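Local coordinates for putative two-component sensor histidine kinase protein (Sinorhizobium meliloti, PDB 3HCY), which probably acts as a sensor histidine kinase that autophosphorylates a histidine with ATP in two-component signalling, this piece being its GAF domain, at residues T110-D113 against R114-F118. Numbering follows the deposited sequence.
Sequences TYYD and RPHRF
Tyr112 and His116, four positions apart in sequence, lay their rings face to face across a loop, the centroids 3.6 Å apart and the planes inclined by 16°. The rings are slipped against each other, so that Tyr112 CE1 lies over the imidazole nearer its periphery than its centre, 3.3 Å from His116 CD2. This local contact illustrates how side-chain packing can bring the chain beyond a β-strand back over its end; no hydrogen bond joins residues 110-113 to 114-118. Tyr112 ends strand 104-112 of the antiparallel GAF sheet, and the loop beyond it doubles back toward helix 120-146. His116 places its imidazole against the phenol by holding CG anti to the backbone N (chi1 -178°), while its CB lies over the same tyrosine ring in a CH-pi contact, 4.2 Å from the centroid. Phe118 completes an aromatic cluster: His116 ND1 sits 3.6 Å above the plane of the Phe118 ring, over its centre, whereas Tyr112 and Phe118 meet obliquely (planes at 84°). Thr110 OG1 lies at the phenylalanine ring edge, 4.2 Å from Phe118 CE2. Glu122 of the following helix touches both Tyr112 and His116, whereas Asp113, at the bend, directs its carboxylate to a salt bridge with Arg23. The chemistry across the contact is thus mainly ring packing and dispersion, and a protonated imidazole, if present, would probably add electrostatic attraction to the π face of Tyr112.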
ATOM      1  N   THR A 110      -6.269  -6.701 -11.495  1.00 20.10           N
ATOM      2  CA  THR A 110      -6.372  -5.575 -12.392  1.00 20.08           C
ATOM      3  C   THR A 110      -6.929  -6.146 -13.675  1.00 20.11           C
ATOM      4  O   THR A 110      -6.545  -7.222 -14.074  1.00 20.21           O
ATOM      5  CB  THR A 110      -5.019  -5.019 -12.690  1.00 20.03           C
ATOM      6  OG1 THR A 110      -4.189  -6.122 -13.077  1.00 21.42           O
ATOM      7  CG2 THR A 110      -4.447  -4.325 -11.474  1.00 15.94           C
ATOM      8  N   TYR A 111      -7.837  -5.420 -14.295  1.00 20.45           N
ATOM      9  CA  TYR A 111      -8.503  -5.836 -15.518  1.00 20.79           C
ATOM     10  C   TYR A 111      -8.231  -4.754 -16.562  1.00 21.16           C
ATOM     11  O   TYR A 111      -8.137  -3.561 -16.223  1.00 20.99           O
ATOM     12  CB  TYR A 111     -10.007  -5.946 -15.292  1.00 20.46           C
ATOM     13  CG  TYR A 111     -10.413  -6.886 -14.188  1.00 22.23           C
ATOM     14  CD1 TYR A 111     -10.447  -8.258 -14.392  1.00 23.99           C
ATOM     15  CD2 TYR A 111     -10.801  -6.414 -12.932  1.00 25.16           C
ATOM     16  CE1 TYR A 111     -10.844  -9.148 -13.371  1.00 25.00           C
ATOM     17  CE2 TYR A 111     -11.201  -7.309 -11.905  1.00 24.32           C
ATOM     18  CZ  TYR A 111     -11.220  -8.654 -12.149  1.00 24.48           C
ATOM     19  OH  TYR A 111     -11.573  -9.538 -11.180  1.00 27.48           O
ATOM     20  N   TYR A 112      -8.085  -5.165 -17.811  1.00 21.75           N
ATOM     21  CA  TYR A 112      -7.934  -4.230 -18.915  1.00 23.01           C
ATOM     22  C   TYR A 112      -8.896  -4.628 -20.019  1.00 24.00           C
ATOM     23  O   TYR A 112      -8.931  -5.809 -20.414  1.00 24.41           O
ATOM     24  CB  TYR A 112      -6.518  -4.261 -19.462  1.00 23.02           C
ATOM     25  CG  TYR A 112      -5.481  -3.777 -18.478  1.00 24.59           C
ATOM     26  CD1 TYR A 112      -4.971  -2.487 -18.553  1.00 24.55           C
ATOM     27  CD2 TYR A 112      -4.997  -4.622 -17.480  1.00 26.05           C
ATOM     28  CE1 TYR A 112      -4.006  -2.057 -17.690  1.00 25.89           C
ATOM     29  CE2 TYR A 112      -4.046  -4.184 -16.589  1.00 27.51           C
ATOM     30  CZ  TYR A 112      -3.548  -2.904 -16.699  1.00 28.52           C
ATOM     31  OH  TYR A 112      -2.591  -2.470 -15.786  1.00 33.59           O
ATOM     32  N   ASP A 113      -9.674  -3.658 -20.502  1.00 24.48           N
ATOM     33  CA  ASP A 113     -10.694  -3.894 -21.521  1.00 25.28           C
ATOM     34  C   ASP A 113     -10.105  -4.221 -22.942  1.00 25.83           C
ATOM     35  O   ASP A 113     -10.822  -4.644 -23.837  1.00 25.47           O
ATOM     36  CB  ASP A 113     -11.585  -2.651 -21.635  1.00 25.48           C
ATOM     37  CG  ASP A 113     -12.351  -2.348 -20.383  1.00 25.94           C
ATOM     38  OD1 ASP A 113     -12.620  -3.322 -19.656  1.00 26.64           O
ATOM     39  OD2 ASP A 113     -12.690  -1.143 -20.162  1.00 24.66           O
ATOM     40  N   ARG A 114      -8.826  -3.965 -23.167  1.00 26.86           N
ATOM     41  CA  ARG A 114      -8.158  -4.395 -24.412  1.00 28.40           C
ATOM     42  C   ARG A 114      -6.852  -5.053 -23.976  1.00 28.56           C
ATOM     43  O   ARG A 114      -6.406  -4.889 -22.831  1.00 28.55           O
ATOM     44  CB  ARG A 114      -7.921  -3.254 -25.425  1.00 27.90           C
ATOM     45  CG  ARG A 114      -6.935  -2.204 -24.937  1.00 33.46           C
ATOM     46  CD  ARG A 114      -6.736  -0.981 -25.881  1.00 39.77           C
ATOM     47  NE  ARG A 114      -5.745   0.017 -25.431  1.00 43.74           N
ATOM     48  CZ  ARG A 114      -5.972   1.013 -24.554  1.00 47.45           C
ATOM     49  NH1 ARG A 114      -7.170   1.167 -23.952  1.00 50.19           N
ATOM     50  NH2 ARG A 114      -4.987   1.870 -24.252  1.00 46.34           N
ATOM     51  N   PRO A 115      -6.263  -5.853 -24.866  1.00 29.09           N
ATOM     52  CA  PRO A 115      -5.016  -6.537 -24.554  1.00 28.97           C
ATOM     53  C   PRO A 115      -3.969  -5.658 -23.904  1.00 28.84           C
ATOM     54  O   PRO A 115      -3.923  -4.452 -24.134  1.00 27.44           O
ATOM     55  CB  PRO A 115      -4.536  -6.993 -25.917  1.00 28.67           C
ATOM     56  CG  PRO A 115      -5.796  -7.297 -26.657  1.00 28.64           C
ATOM     57  CD  PRO A 115      -6.846  -6.344 -26.133  1.00 29.05           C
ATOM     58  N   HIS A 116      -3.123  -6.289 -23.109  1.00 29.52           N
ATOM     59  CA  HIS A 116      -2.181  -5.549 -22.312  1.00 30.74           C
ATOM     60  C   HIS A 116      -0.945  -6.386 -21.884  1.00 31.60           C
ATOM     61  O   HIS A 116      -1.071  -7.409 -21.211  1.00 32.49           O
ATOM     62  CB  HIS A 116      -2.940  -4.985 -21.098  1.00 30.90           C
ATOM     63  CG  HIS A 116      -2.100  -4.159 -20.194  1.00 30.61           C
ATOM     64  ND1 HIS A 116      -1.303  -4.720 -19.216  1.00 32.56           N
ATOM     65  CD2 HIS A 116      -1.937  -2.824 -20.098  1.00 29.56           C
ATOM     66  CE1 HIS A 116      -0.684  -3.759 -18.554  1.00 31.39           C
ATOM     67  NE2 HIS A 116      -1.047  -2.600 -19.073  1.00 30.80           N
ATOM     68  N   ARG A 117       0.236  -5.949 -22.311  1.00 31.97           N
ATOM     69  CA  ARG A 117       1.540  -6.401 -21.771  1.00 32.96           C
ATOM     70  C   ARG A 117       1.930  -5.748 -20.425  1.00 31.79           C
ATOM     71  O   ARG A 117       1.804  -4.547 -20.223  1.00 30.31           O
ATOM     72  CB  ARG A 117       2.626  -6.096 -22.795  1.00 33.70           C
ATOM     73  CG  ARG A 117       2.916  -4.572 -22.894  1.00 38.83           C
ATOM     74  CD  ARG A 117       1.634  -3.581 -22.663  1.00 44.05           C
ATOM     75  NE  ARG A 117       0.631  -3.613 -23.758  1.00 47.72           N
ATOM     76  CZ  ARG A 117      -0.531  -2.939 -23.796  1.00 50.50           C
ATOM     77  NH1 ARG A 117      -0.939  -2.158 -22.790  1.00 51.97           N
ATOM     78  NH2 ARG A 117      -1.315  -3.074 -24.866  1.00 51.86           N
ATOM     79  N   PHE A 118       2.449  -6.532 -19.516  1.00 31.59           N
ATOM     80  CA  PHE A 118       2.638  -5.995 -18.193  1.00 32.39           C
ATOM     81  C   PHE A 118       4.065  -5.502 -18.002  1.00 32.87           C
ATOM     82  O   PHE A 118       4.997  -6.288 -17.934  1.00 33.32           O
ATOM     83  CB  PHE A 118       2.218  -7.007 -17.124  1.00 32.03           C
ATOM     84  CG  PHE A 118       0.734  -7.327 -17.143  1.00 31.70           C
ATOM     85  CD1 PHE A 118       0.166  -8.050 -18.200  1.00 32.49           C
ATOM     86  CD2 PHE A 118      -0.104  -6.892 -16.124  1.00 29.12           C
ATOM     87  CE1 PHE A 118      -1.201  -8.347 -18.200  1.00 32.20           C
ATOM     88  CE2 PHE A 118      -1.471  -7.189 -16.131  1.00 28.09           C
ATOM     89  CZ  PHE A 118      -2.017  -7.908 -17.135  1.00 29.25           C
TER